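Local coordinates for activating signal cointegrator 1 complex subunit 2 (PDB 6YXQ), which binds polyubiquitin chains and recruits ASCC3 and ALKBH3 to sites of DNA damage, and also takes part in rescuing stalled ribosomes, at residues I326-L331 and A373-A378; R233-P238 and L243-D248; E61-V66 and V117-R122. All coordinates share one frame; numbering follows the deposited sequence.

Followed from its N terminus, this largely helical, ASCC3-bound N-terminal part of ASCC2 closes contact 3 first: helix 53-75 meets helix 114-135 after 50 intervening residues that include helices 78-87 and 89-101, next to the ASCC3 chain. Contact 2 comes next and closes a tight local loop, four residues separating its segments where the chain enters helix 243-266. Contact 1 closes last, bringing the turn between helices 365-374 and 377-387 back to helix 306-340 over 41 residues. The three are in series; none nests or crosses. Contacts 1 and 3 lie on opposite sides of the chain's centre, their centres about 41 Å apart. Helix 306-340 reaches contact 2 near its start and contact 1 further along.

Contact 1 (I326-L331 and A373-A378)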
ATOM      1  N   ILE B 326      12.908  16.893   4.798  1.00 65.40           N
ATOM      2  CA  ILE B 326      12.179  16.762   6.058  1.00 68.30           C
ATOM      3  C   ILE B 326      12.472  17.954   6.962  1.00 72.34           C
ATOM      4  O   ILE B 326      11.556  18.584   7.520  1.00 60.52           O
ATOM      5  CB  ILE B 326      12.541  15.429   6.740  1.00 56.72           C
ATOM      6  CG1 ILE B 326      11.994  14.255   5.933  1.00 64.85           C
ATOM      7  CG2 ILE B 326      12.002  15.376   8.156  1.00 52.27           C
ATOM      8  CD1 ILE B 326      12.548  12.923   6.354  1.00 54.21           C
ATOM      9  N   PHE B 327      13.766  18.262   7.133  1.00 69.08           N
ATOM     10  CA  PHE B 327      14.182  19.396   7.955  1.00 56.97           C
ATOM     11  C   PHE B 327      13.464  20.669   7.533  1.00 64.36           C
ATOM     12  O   PHE B 327      12.889  21.388   8.365  1.00 75.02           O
ATOM     13  CB  PHE B 327      15.697  19.580   7.856  1.00 51.52           C
ATOM     14  CG  PHE B 327      16.257  20.630   8.789  1.00 63.46           C
ATOM     15  CD1 PHE B 327      16.212  21.981   8.457  1.00 63.87           C
ATOM     16  CD2 PHE B 327      16.859  20.262   9.983  1.00 55.75           C
ATOM     17  CE1 PHE B 327      16.736  22.945   9.306  1.00 55.40           C
ATOM     18  CE2 PHE B 327      17.393  21.220  10.837  1.00 61.25           C
ATOM     19  CZ  PHE B 327      17.330  22.562  10.501  1.00 50.13           C
ATOM     20  N   HIS B 328      13.477  20.960   6.233  1.00 58.72           N
ATOM     21  CA  HIS B 328      12.870  22.204   5.784  1.00 63.07           C
ATOM     22  C   HIS B 328      11.354  22.182   5.920  1.00 69.37           C
ATOM     23  O   HIS B 328      10.752  23.223   6.203  1.00 76.91           O
ATOM     24  CB  HIS B 328      13.255  22.513   4.345  1.00 60.19           C
ATOM     25  CG  HIS B 328      12.782  23.854   3.897  1.00 53.28           C
ATOM     26  ND1 HIS B 328      11.705  24.019   3.055  1.00 58.23           N
ATOM     27  CD2 HIS B 328      13.211  25.099   4.211  1.00 59.73           C
ATOM     28  CE1 HIS B 328      11.502  25.310   2.855  1.00 63.53           C
ATOM     29  NE2 HIS B 328      12.402  25.987   3.544  1.00 57.31           N
ATOM     30  N   ILE B 329      10.716  21.027   5.716  1.00 67.34           N
ATOM     31  CA  ILE B 329       9.265  20.949   5.871  1.00 59.31           C
ATOM     32  C   ILE B 329       8.875  21.309   7.299  1.00 71.51           C
ATOM     33  O   ILE B 329       7.950  22.102   7.531  1.00 70.53           O
ATOM     34  CB  ILE B 329       8.755  19.551   5.474  1.00 52.32           C
ATOM     35  CG1 ILE B 329       8.828  19.357   3.964  1.00 51.89           C
ATOM     36  CG2 ILE B 329       7.329  19.339   5.929  1.00 54.50           C
ATOM     37  CD1 ILE B 329       8.570  17.931   3.533  1.00 56.78           C
ATOM     38  N   ILE B 330       9.607  20.759   8.274  1.00 64.78           N
ATOM     39  CA  ILE B 330       9.311  21.047   9.679  1.00 57.31           C
ATOM     40  C   ILE B 330       9.557  22.520   9.990  1.00 73.07           C
ATOM     41  O   ILE B 330       8.728  23.195  10.626  1.00 83.82           O
ATOM     42  CB  ILE B 330      10.144  20.144  10.603  1.00 50.67           C
ATOM     43  CG1 ILE B 330       9.841  18.673  10.344  1.00 52.17           C
ATOM     44  CG2 ILE B 330       9.858  20.489  12.042  1.00 50.52           C
ATOM     45  CD1 ILE B 330      10.710  17.738  11.130  1.00 50.45           C
ATOM     46  N   LEU B 331      10.722  23.030   9.573  1.00 54.23           N
ATOM     47  CA  LEU B 331      11.047  24.432   9.798  1.00 46.97           C
ATOM     48  C   LEU B 331       9.952  25.343   9.255  1.00 67.26           C
ATOM     49  O   LEU B 331       9.453  26.229   9.960  1.00 68.26           O
ATOM     50  CB  LEU B 331      12.390  24.758   9.145  1.00 51.46           C
ATOM     51  CG  LEU B 331      12.972  26.134   9.460  1.00 61.78           C
ATOM     52  CD1 LEU B 331      13.411  26.203  10.920  1.00 62.66           C
ATOM     53  CD2 LEU B 331      14.124  26.460   8.527  1.00 59.29           C
ATOM     54  N   ALA B 373      23.056  24.599   0.677  1.00 64.96           N
ATOM     55  CA  ALA B 373      23.071  24.429  -0.769  1.00 59.27           C
ATOM     56  C   ALA B 373      21.675  24.134  -1.297  1.00 75.23           C
ATOM     57  O   ALA B 373      21.298  24.621  -2.371  1.00 82.25           O
ATOM     58  CB  ALA B 373      24.042  23.317  -1.161  1.00 49.20           C
ATOM     59  N   LEU B 374      20.888  23.351  -0.551  1.00 63.99           N
ATOM     60  CA  LEU B 374      19.559  22.980  -1.049  1.00 64.79           C
ATOM     61  C   LEU B 374      18.467  23.996  -0.691  1.00 70.79           C
ATOM     62  O   LEU B 374      17.729  24.445  -1.571  1.00 76.68           O
ATOM     63  CB  LEU B 374      19.170  21.587  -0.549  1.00 61.87           C
ATOM     64  CG  LEU B 374      18.007  20.936  -1.294  1.00 61.48           C
ATOM     65  CD1 LEU B 374      18.381  20.642  -2.736  1.00 73.12           C
ATOM     66  CD2 LEU B 374      17.591  19.664  -0.586  1.00 65.65           C
ATOM     67  N   PHE B 375      18.327  24.348   0.588  1.00 68.72           N
ATOM     68  CA  PHE B 375      17.406  25.387   1.053  1.00 55.90           C
ATOM     69  C   PHE B 375      18.234  26.506   1.668  1.00 67.80           C
ATOM     70  O   PHE B 375      18.539  26.465   2.871  1.00 70.71           O
ATOM     71  CB  PHE B 375      16.425  24.854   2.095  1.00 58.63           C
ATOM     72  CG  PHE B 375      15.666  23.631   1.671  1.00 61.21           C
ATOM     73  CD1 PHE B 375      14.432  23.748   1.055  1.00 53.72           C
ATOM     74  CD2 PHE B 375      16.163  22.365   1.928  1.00 59.05           C
ATOM     75  CE1 PHE B 375      13.718  22.626   0.686  1.00 59.17           C
ATOM     76  CE2 PHE B 375      15.453  21.238   1.561  1.00 52.21           C
ATOM     77  CZ  PHE B 375      14.234  21.367   0.936  1.00 55.99           C
ATOM     78  N   PRO B 376      18.609  27.524   0.894  1.00 64.21           N
ATOM     79  CA  PRO B 376      19.509  28.565   1.420  1.00 66.07           C
ATOM     80  C   PRO B 376      18.972  29.201   2.696  1.00 70.90           C
ATOM     81  O   PRO B 376      17.785  29.522   2.799  1.00 71.65           O
ATOM     82  CB  PRO B 376      19.595  29.581   0.269  1.00 53.30           C
ATOM     83  CG  PRO B 376      18.504  29.220  -0.673  1.00 50.71           C
ATOM     84  CD  PRO B 376      18.292  27.741  -0.522  1.00 55.34           C
ATOM     85  N   VAL B 377      19.870  29.369   3.675  1.00 71.03           N
ATOM     86  CA  VAL B 377      19.494  29.923   4.975  1.00 60.53           C
ATOM     87  C   VAL B 377      19.209  31.418   4.866  1.00 69.84           C
ATOM     88  O   VAL B 377      18.257  31.926   5.470  1.00 79.94           O
ATOM     89  CB  VAL B 377      20.593  29.641   6.016  1.00 60.12           C
ATOM     90  CG1 VAL B 377      20.419  30.544   7.221  1.00 41.60           C
ATOM     91  CG2 VAL B 377      20.584  28.178   6.441  1.00 59.88           C
ATOM     92  N   ALA B 378      20.030  32.146   4.100  1.00 60.44           N
ATOM     93  CA  ALA B 378      19.869  33.594   3.992  1.00 61.85           C
ATOM     94  C   ALA B 378      18.472  33.970   3.525  1.00 67.05           C
ATOM     95  O   ALA B 378      17.921  34.993   3.944  1.00 77.37           O
ATOM     96  CB  ALA B 378      20.909  34.166   3.035  1.00 58.19           C
TER
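The short turn joining helices 365-374 and 377-387 lays the ring of Phe-375 against His-328, a residue on the flank of the long helix 306-340. The two rings form an offset stack, with centroids 4.2 Å apart and planes inclined by only 11°. The offset brings CD1 of Phe-375 over the near rim of the imidazole, 3.3 Å from His-328 CG, and ND1 of His-328 lies 3.4 Å from CE1 of Phe-375. The centre of the phenyl face is taken by an aliphatic carbon: CB of His-328 stands 3.5 Å from the Phe-375 centroid, practically on the ring normal, in a CH-pi contact. One phenyl face thus receives both CB of His-328 and the CG/ND1 side of the imidazole, face to face. Set anti to the backbone N (chi1 -173°), CG of His-328 carries the imidazole out beyond CB, and a chi2 of -105° turns it nearly parallel to the phenyl ring. Phe-375 is the first residue past helix 365-374 to leave helical backbone angles, and its side chain leaves the backbone toward helix 306-340. Replacement by an alanine would probably leave one face of the imidazole without its stacking partner and the turn without its ring contact to helix 306-340. Deeper in, Phe-327 makes edge-to-face contacts with Tyr-371 and Phe-367 of helix 365-374, and Val-377, whose backbone N is bonded to Asp-372 OD1, packs on helices 348-359 and 394-408. Both stacked residues stay partly exposed, so the pair sits at the surface, with this apolar packing behind it. An aromatic stack here joins an interhelical turn to the side of a neighbouring helix, one of the packing contacts within the helical bundle that makes up the C-terminal part of this ASCC2 fragment.

Contact 2 (R233-P238 and L243-D248); sequences RGRLTP and LLELKD
NH2 of Arg-235 reaches across to OE2 of Glu-245 in a salt bridge of 3.3 Å. The guanidinium and carboxylate planes are turned 65° from one another, so the two groups meet obliquely through one nitrogen and one oxygen instead of pairing side by side. A bend at chi3 (76°) swings the guanidinium of Arg-235 round, while Glu-245 runs extended beyond CG, and the two side chains cross at about a right angle. Arg-235 is paired with two acids, NH1 forming a second salt bridge with Glu-232, which probably limits the swing of its end, and His-215 of helix 193-216 touches both Arg-235 and Glu-245. The contact is a local one, in which the loop leading into helix 243-266 folds back on the first turns of that helix. Its apolar half is the packing of Pro-238 CB on Leu-246 CD1 at 4.0 Å. Both residues are buried: Pro-238 also packs on Cys-216 and Ala-297, and Leu-246 on Leu-312 of helix 306-340. In the same loop, Thr-237, a known phosphorylation site that is unmodified here, has its OG1 hydrogen-bonded to Asp-240 OD2.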
ATOM      1  N   ARG B 233      28.951  -3.469  21.766  1.00204.09           N
ATOM      2  CA  ARG B 233      30.413  -3.585  21.681  1.00191.50           C
ATOM      3  C   ARG B 233      30.874  -3.258  20.270  1.00178.62           C
ATOM      4  O   ARG B 233      30.388  -3.871  19.321  1.00187.93           O
ATOM      5  CB  ARG B 233      30.871  -5.008  22.041  1.00186.75           C
ATOM      6  CG  ARG B 233      30.809  -5.545  23.502  1.00182.11           C
ATOM      7  CD  ARG B 233      31.912  -4.949  24.346  1.00178.37           C
ATOM      8  NE  ARG B 233      31.484  -3.582  24.608  1.00180.35           N
ATOM      9  CZ  ARG B 233      32.276  -2.532  24.561  1.00180.33           C
ATOM     10  NH1 ARG B 233      31.734  -1.373  24.724  1.00179.02           N
ATOM     11  NH2 ARG B 233      33.577  -2.650  24.328  1.00181.85           N
ATOM     12  N   GLY B 234      31.844  -2.343  20.154  1.00144.98           N
ATOM     13  CA  GLY B 234      32.469  -1.895  18.919  1.00132.64           C
ATOM     14  C   GLY B 234      32.193  -2.694  17.664  1.00141.21           C
ATOM     15  O   GLY B 234      32.807  -3.735  17.413  1.00148.97           O
ATOM     16  N   ARG B 235      31.224  -2.228  16.885  1.00131.46           N
ATOM     17  CA  ARG B 235      30.976  -2.759  15.554  1.00123.84           C
ATOM     18  C   ARG B 235      31.843  -2.033  14.534  1.00119.38           C
ATOM     19  O   ARG B 235      32.337  -0.928  14.773  1.00112.64           O
ATOM     20  CB  ARG B 235      29.508  -2.611  15.168  1.00117.27           C
ATOM     21  CG  ARG B 235      28.563  -3.389  16.034  1.00115.64           C
ATOM     22  CD  ARG B 235      27.279  -3.671  15.279  1.00123.46           C
ATOM     23  NE  ARG B 235      27.413  -4.735  14.288  1.00136.72           N
ATOM     24  CZ  ARG B 235      26.785  -5.904  14.375  1.00145.00           C
ATOM     25  NH1 ARG B 235      25.999  -6.155  15.414  1.00145.15           N
ATOM     26  NH2 ARG B 235      26.947  -6.828  13.436  1.00148.00           N
ATOM     27  N   LEU B 236      31.998  -2.656  13.373  1.00117.76           N
ATOM     28  CA  LEU B 236      32.924  -2.156  12.371  1.00100.61           C
ATOM     29  C   LEU B 236      32.356  -0.956  11.628  1.00 97.69           C
ATOM     30  O   LEU B 236      31.175  -0.924  11.273  1.00 97.34           O
ATOM     31  CB  LEU B 236      33.267  -3.261  11.378  1.00 95.16           C
ATOM     32  CG  LEU B 236      34.123  -4.370  11.970  1.00 87.27           C
ATOM     33  CD1 LEU B 236      34.236  -5.523  10.982  1.00 85.50           C
ATOM     34  CD2 LEU B 236      35.486  -3.813  12.360  1.00 72.03           C
ATOM     35  N   THR B 237      33.220   0.029  11.381  1.00 94.65           N
ATOM     36  CA  THR B 237      32.841   1.176  10.579  1.00 93.59           C
ATOM     37  C   THR B 237      32.508   0.725   9.156  1.00 95.35           C
ATOM     38  O   THR B 237      32.893  -0.370   8.738  1.00101.81           O
ATOM     39  CB  THR B 237      33.967   2.208  10.568  1.00 97.97           C
ATOM     40  OG1 THR B 237      35.103   1.675   9.873  1.00104.73           O
ATOM     41  CG2 THR B 237      34.361   2.581  11.993  1.00 98.55           C
ATOM     42  N   PRO B 238      31.766   1.543   8.403  1.00 82.10           N
ATOM     43  CA  PRO B 238      31.400   1.144   7.033  1.00 79.16           C
ATOM     44  C   PRO B 238      32.581   0.766   6.154  1.00 93.08           C
ATOM     45  O   PRO B 238      32.412  -0.023   5.215  1.00 93.24           O
ATOM     46  CB  PRO B 238      30.672   2.384   6.496  1.00 78.68           C
ATOM     47  CG  PRO B 238      30.090   3.029   7.700  1.00 77.48           C
ATOM     48  CD  PRO B 238      31.025   2.741   8.847  1.00 81.08           C
ATOM     49  N   LEU B 243      30.116  -6.309   3.127  1.00105.51           N
ATOM     50  CA  LEU B 243      29.498  -5.466   2.110  1.00103.03           C
ATOM     51  C   LEU B 243      27.986  -5.411   2.263  1.00105.29           C
ATOM     52  O   LEU B 243      27.391  -4.326   2.288  1.00113.98           O
ATOM     53  CB  LEU B 243      29.874  -5.966   0.714  1.00 99.75           C
ATOM     54  CG  LEU B 243      30.729  -5.024  -0.131  1.00109.42           C
ATOM     55  CD1 LEU B 243      31.047  -5.656  -1.473  1.00116.85           C
ATOM     56  CD2 LEU B 243      30.026  -3.691  -0.319  1.00111.14           C
ATOM     57  N   LEU B 244      27.342  -6.571   2.368  1.00108.22           N
ATOM     58  CA  LEU B 244      25.887  -6.606   2.352  1.00113.54           C
ATOM     59  C   LEU B 244      25.263  -6.271   3.702  1.00111.18           C
ATOM     60  O   LEU B 244      24.048  -6.052   3.762  1.00114.79           O
ATOM     61  CB  LEU B 244      25.408  -7.971   1.854  1.00112.76           C
ATOM     62  CG  LEU B 244      25.881  -8.244   0.421  1.00113.36           C
ATOM     63  CD1 LEU B 244      26.824  -9.440   0.370  1.00116.39           C
ATOM     64  CD2 LEU B 244      24.705  -8.425  -0.540  1.00113.88           C
ATOM     65  N   GLU B 245      26.052  -6.226   4.778  1.00101.38           N
ATOM     66  CA  GLU B 245      25.597  -5.546   5.986  1.00 94.32           C
ATOM     67  C   GLU B 245      25.480  -4.045   5.741  1.00 90.35           C
ATOM     68  O   GLU B 245      24.493  -3.412   6.142  1.00 83.70           O
ATOM     69  CB  GLU B 245      26.556  -5.832   7.143  1.00 90.12           C
ATOM     70  CG  GLU B 245      26.264  -7.106   7.914  1.00 97.60           C
ATOM     71  CD  GLU B 245      27.065  -7.204   9.207  1.00115.52           C
ATOM     72  OE1 GLU B 245      28.288  -6.949   9.178  1.00115.23           O
ATOM     73  OE2 GLU B 245      26.471  -7.539  10.254  1.00123.24           O
ATOM     74  N   LEU B 246      26.482  -3.465   5.073  1.00 83.66           N
ATOM     75  CA  LEU B 246      26.423  -2.066   4.663  1.00 82.25           C
ATOM     76  C   LEU B 246      25.256  -1.821   3.718  1.00 81.68           C
ATOM     77  O   LEU B 246      24.576  -0.785   3.802  1.00 85.69           O
ATOM     78  CB  LEU B 246      27.742  -1.678   3.994  1.00 76.70           C
ATOM     79  CG  LEU B 246      27.866  -0.327   3.298  1.00 74.32           C
ATOM     80  CD1 LEU B 246      27.759   0.784   4.319  1.00 71.77           C
ATOM     81  CD2 LEU B 246      29.196  -0.253   2.584  1.00 74.56           C
ATOM     82  N   LYS B 247      25.032  -2.757   2.794  1.00 73.33           N
ATOM     83  CA  LYS B 247      23.894  -2.661   1.891  1.00 83.52           C
ATOM     84  C   LYS B 247      22.595  -2.578   2.680  1.00 87.05           C
ATOM     85  O   LYS B 247      21.734  -1.738   2.396  1.00 84.09           O
ATOM     86  CB  LYS B 247      23.893  -3.864   0.942  1.00 88.50           C
ATOM     87  CG  LYS B 247      22.797  -3.881  -0.119  1.00 77.81           C
ATOM     88  CD  LYS B 247      22.849  -5.189  -0.896  1.00 86.97           C
ATOM     89  CE  LYS B 247      21.760  -5.281  -1.958  1.00 85.01           C
ATOM     90  NZ  LYS B 247      21.850  -6.562  -2.724  1.00 86.39           N
ATOM     91  N   ASP B 248      22.454  -3.426   3.703  1.00 88.04           N
ATOM     92  CA  ASP B 248      21.240  -3.416   4.510  1.00 80.31           C
ATOM     93  C   ASP B 248      21.104  -2.110   5.273  1.00 83.77           C
ATOM     94  O   ASP B 248      20.002  -1.564   5.388  1.00 77.91           O
ATOM     95  CB  ASP B 248      21.235  -4.598   5.477  1.00 72.55           C
ATOM     96  CG  ASP B 248      20.597  -5.836   4.877  1.00 98.05           C
ATOM     97  OD1 ASP B 248      20.189  -5.789   3.698  1.00104.21           O
ATOM     98  OD2 ASP B 248      20.503  -6.857   5.588  1.00111.01           O
TER

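Contact 3 (E61-V66 and V117-R122)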
ATOM      1  N   GLU B  61      -1.445 -17.638  -6.816  1.00 77.73           N
ATOM      2  CA  GLU B  61      -2.582 -18.218  -6.107  1.00 90.05           C
ATOM      3  C   GLU B  61      -3.016 -17.324  -4.947  1.00101.53           C
ATOM      4  O   GLU B  61      -4.182 -16.885  -4.865  1.00116.03           O
ATOM      5  CB  GLU B  61      -2.199 -19.615  -5.609  1.00102.60           C
ATOM      6  CG  GLU B  61      -3.367 -20.552  -5.352  1.00121.85           C
ATOM      7  CD  GLU B  61      -2.950 -21.820  -4.617  1.00135.83           C
ATOM      8  OE1 GLU B  61      -3.455 -22.908  -4.968  1.00137.08           O
ATOM      9  OE2 GLU B  61      -2.117 -21.726  -3.689  1.00142.00           O
ATOM     10  N   ARG B  62      -2.070 -17.033  -4.045  1.00 94.84           N
ATOM     11  CA  ARG B  62      -2.391 -16.195  -2.888  1.00 87.86           C
ATOM     12  C   ARG B  62      -2.940 -14.832  -3.323  1.00 86.59           C
ATOM     13  O   ARG B  62      -3.964 -14.347  -2.806  1.00 82.13           O
ATOM     14  CB  ARG B  62      -1.146 -16.024  -2.022  1.00 84.13           C
ATOM     15  CG  ARG B  62      -1.442 -15.725  -0.575  1.00 88.12           C
ATOM     16  CD  ARG B  62      -0.202 -15.924   0.268  1.00 85.58           C
ATOM     17  NE  ARG B  62      -0.524 -16.378   1.616  1.00 92.03           N
ATOM     18  CZ  ARG B  62      -0.393 -17.635   2.030  1.00104.32           C
ATOM     19  NH1 ARG B  62      -0.701 -17.967   3.275  1.00100.06           N
ATOM     20  NH2 ARG B  62       0.066 -18.561   1.201  1.00116.31           N
ATOM     21  N   ALA B  63      -2.281 -14.210  -4.297  1.00 76.35           N
ATOM     22  CA  ALA B  63      -2.663 -12.874  -4.705  1.00 76.28           C
ATOM     23  C   ALA B  63      -4.049 -12.851  -5.336  1.00 87.10           C
ATOM     24  O   ALA B  63      -4.778 -11.870  -5.165  1.00100.92           O
ATOM     25  CB  ALA B  63      -1.614 -12.305  -5.663  1.00 81.35           C
ATOM     26  N   THR B  64      -4.446 -13.909  -6.066  1.00 78.28           N
ATOM     27  CA  THR B  64      -5.784 -13.886  -6.674  1.00 87.47           C
ATOM     28  C   THR B  64      -6.859 -14.065  -5.625  1.00 92.96           C
ATOM     29  O   THR B  64      -7.936 -13.455  -5.731  1.00111.02           O
ATOM     30  CB  THR B  64      -5.976 -14.932  -7.788  1.00 79.43           C
ATOM     31  OG1 THR B  64      -6.223 -16.223  -7.238  1.00 99.40           O
ATOM     32  CG2 THR B  64      -4.825 -14.962  -8.782  1.00 78.63           C
ATOM     33  N   PHE B  65      -6.598 -14.892  -4.605  1.00 73.67           N
ATOM     34  CA  PHE B  65      -7.520 -14.898  -3.471  1.00 70.54           C
ATOM     35  C   PHE B  65      -7.732 -13.483  -2.930  1.00 87.91           C
ATOM     36  O   PHE B  65      -8.877 -13.011  -2.794  1.00 93.09           O
ATOM     37  CB  PHE B  65      -6.996 -15.814  -2.377  1.00 73.60           C
ATOM     38  CG  PHE B  65      -7.167 -17.268  -2.677  1.00 86.40           C
ATOM     39  CD1 PHE B  65      -8.391 -17.756  -3.091  1.00 94.68           C
ATOM     40  CD2 PHE B  65      -6.106 -18.148  -2.549  1.00 78.74           C
ATOM     41  CE1 PHE B  65      -8.560 -19.096  -3.364  1.00100.38           C
ATOM     42  CE2 PHE B  65      -6.268 -19.495  -2.821  1.00 84.36           C
ATOM     43  CZ  PHE B  65      -7.497 -19.969  -3.228  1.00 89.18           C
ATOM     44  N   VAL B  66      -6.627 -12.781  -2.645  1.00 92.57           N
ATOM     45  CA  VAL B  66      -6.732 -11.443  -2.052  1.00 87.51           C
ATOM     46  C   VAL B  66      -7.494 -10.494  -2.979  1.00 80.66           C
ATOM     47  O   VAL B  66      -8.394  -9.761  -2.544  1.00 69.39           O
ATOM     48  CB  VAL B  66      -5.338 -10.888  -1.708  1.00 83.96           C
ATOM     49  CG1 VAL B  66      -5.450  -9.437  -1.249  1.00 64.14           C
ATOM     50  CG2 VAL B  66      -4.684 -11.730  -0.627  1.00 82.86           C
ATOM     51  N   VAL B 117       2.888  -8.378 -12.878  1.00 80.90           N
ATOM     52  CA  VAL B 117       2.788  -6.923 -12.930  1.00 60.55           C
ATOM     53  C   VAL B 117       1.330  -6.492 -12.957  1.00 82.90           C
ATOM     54  O   VAL B 117       0.915  -5.590 -12.218  1.00105.43           O
ATOM     55  CB  VAL B 117       3.564  -6.391 -14.150  1.00 76.42           C
ATOM     56  CG1 VAL B 117       3.270  -4.908 -14.385  1.00 72.63           C
ATOM     57  CG2 VAL B 117       5.056  -6.657 -13.976  1.00 77.86           C
ATOM     58  N   ASP B 118       0.530  -7.137 -13.811  1.00 98.66           N
ATOM     59  CA  ASP B 118      -0.889  -6.814 -13.909  1.00107.11           C
ATOM     60  C   ASP B 118      -1.601  -7.065 -12.584  1.00 96.92           C
ATOM     61  O   ASP B 118      -2.396  -6.235 -12.122  1.00 93.85           O
ATOM     62  CB  ASP B 118      -1.520  -7.641 -15.029  1.00117.52           C
ATOM     63  CG  ASP B 118      -0.999  -7.254 -16.404  1.00131.52           C
ATOM     64  OD1 ASP B 118      -0.684  -6.061 -16.614  1.00133.21           O
ATOM     65  OD2 ASP B 118      -0.898  -8.148 -17.275  1.00138.72           O
HETATM   66  N   MSE B 119      -1.316  -8.198 -11.959  1.00 91.96           N
HETATM   67  CA  MSE B 119      -1.907  -8.553 -10.687  1.00101.02           C
HETATM   68  C   MSE B 119      -1.507  -7.560  -9.582  1.00104.81           C
HETATM   69  O   MSE B 119      -2.341  -7.125  -8.777  1.00105.72           O
HETATM   70  CB  MSE B 119      -1.498  -9.980 -10.327  1.00109.79           C
HETATM   71  CG  MSE B 119      -2.062 -10.466  -9.029  1.00132.87           C
HETATM   72 SE   MSE B 119      -3.942 -10.047  -8.995  1.00157.03          SE
HETATM   73  CE  MSE B 119      -4.565 -11.677  -8.299  1.00143.93           C
ATOM     74  N   GLN B 120      -0.232  -7.184  -9.566  1.00101.23           N
ATOM     75  CA  GLN B 120       0.236  -6.203  -8.594  1.00 90.90           C
ATOM     76  C   GLN B 120      -0.479  -4.868  -8.771  1.00 92.98           C
ATOM     77  O   GLN B 120      -0.842  -4.214  -7.785  1.00103.69           O
ATOM     78  CB  GLN B 120       1.745  -6.029  -8.721  1.00 90.26           C
ATOM     79  CG  GLN B 120       2.535  -7.125  -8.042  1.00 84.44           C
ATOM     80  CD  GLN B 120       2.933  -6.761  -6.637  1.00 92.18           C
ATOM     81  OE1 GLN B 120       2.235  -7.086  -5.673  1.00 89.16           O
ATOM     82  NE2 GLN B 120       4.063  -6.074  -6.508  1.00 97.17           N
ATOM     83  N   LYS B 121      -0.695  -4.450 -10.019  1.00 86.77           N
ATOM     84  CA  LYS B 121      -1.446  -3.223 -10.282  1.00 91.77           C
ATOM     85  C   LYS B 121      -2.879  -3.326  -9.765  1.00 90.99           C
ATOM     86  O   LYS B 121      -3.409  -2.381  -9.154  1.00 84.19           O
ATOM     87  CB  LYS B 121      -1.440  -2.924 -11.782  1.00 87.86           C
ATOM     88  CG  LYS B 121      -0.340  -1.974 -12.223  1.00 97.73           C
ATOM     89  CD  LYS B 121      -0.149  -1.997 -13.729  1.00107.00           C
ATOM     90  CE  LYS B 121      -0.854  -0.814 -14.390  1.00116.61           C
ATOM     91  NZ  LYS B 121      -2.329  -1.030 -14.505  1.00120.19           N
ATOM     92  N   ARG B 122      -3.532  -4.458 -10.040  1.00 97.34           N
ATOM     93  CA  ARG B 122      -4.876  -4.691  -9.518  1.00103.51           C
ATOM     94  C   ARG B 122      -4.907  -4.504  -8.006  1.00 96.66           C
ATOM     95  O   ARG B 122      -5.752  -3.773  -7.468  1.00 91.46           O
ATOM     96  CB  ARG B 122      -5.349  -6.100  -9.894  1.00104.77           C
ATOM     97  CG  ARG B 122      -6.172  -6.181 -11.174  1.00101.85           C
ATOM     98  CD  ARG B 122      -7.483  -6.945 -10.963  1.00 99.65           C
ATOM     99  NE  ARG B 122      -7.269  -8.336 -10.559  1.00 94.55           N
ATOM    100  CZ  ARG B 122      -8.178  -9.077  -9.932  1.00 92.27           C
ATOM    101  NH1 ARG B 122      -7.907 -10.330  -9.600  1.00 85.41           N
ATOM    102  NH2 ARG B 122      -9.365  -8.565  -9.633  1.00 99.86           N
TER
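Met-119, modelled as selenomethionine, carries the whole contact from helix 114-135, meeting Ala-63 and Thr-64 on helix 53-75. Its CG rests 3.9 Å from CB of Ala-63, an apolar pair at the point where the backbones of the two segments come nearest. At chi1 -179° the Met-119 chain sets out across the gap, CG opposite the backbone N, then bends at chi2 and chi3 and takes its methyl past the carbonyl of Ala-63 toward Thr-64. Thr-64 lies crosswise to Met-119 with its methyl CG2 on this side, but the position of CE, and with it the closeness to Thr-64, is doubtful. The Thr-64 hydroxyl is tied back within its own helix: OG1 donates to Glu-61 O over 3.2 Å, approaching at a C=O angle of 128° and tilted out of the carbonyl plane. That oxygen also accepts from Phe-65 N. Further out, Arg-122 makes a salt bridge with Asp-71, a second tie between the helices. The flanks of both helices face the ASCC3 chain, where Glu-61 and Arg-62 form salt bridges to Arg-37 and Asp-32 of ASCC3 and Lys-121 a cation-pi contact with its Phe-175. Met-119 thus reaches from helix 114-135 onto the side of helix 53-75, where it also touches Ala-67, and Leu-123, one turn on from it, packs on Ala-63 and Val-66.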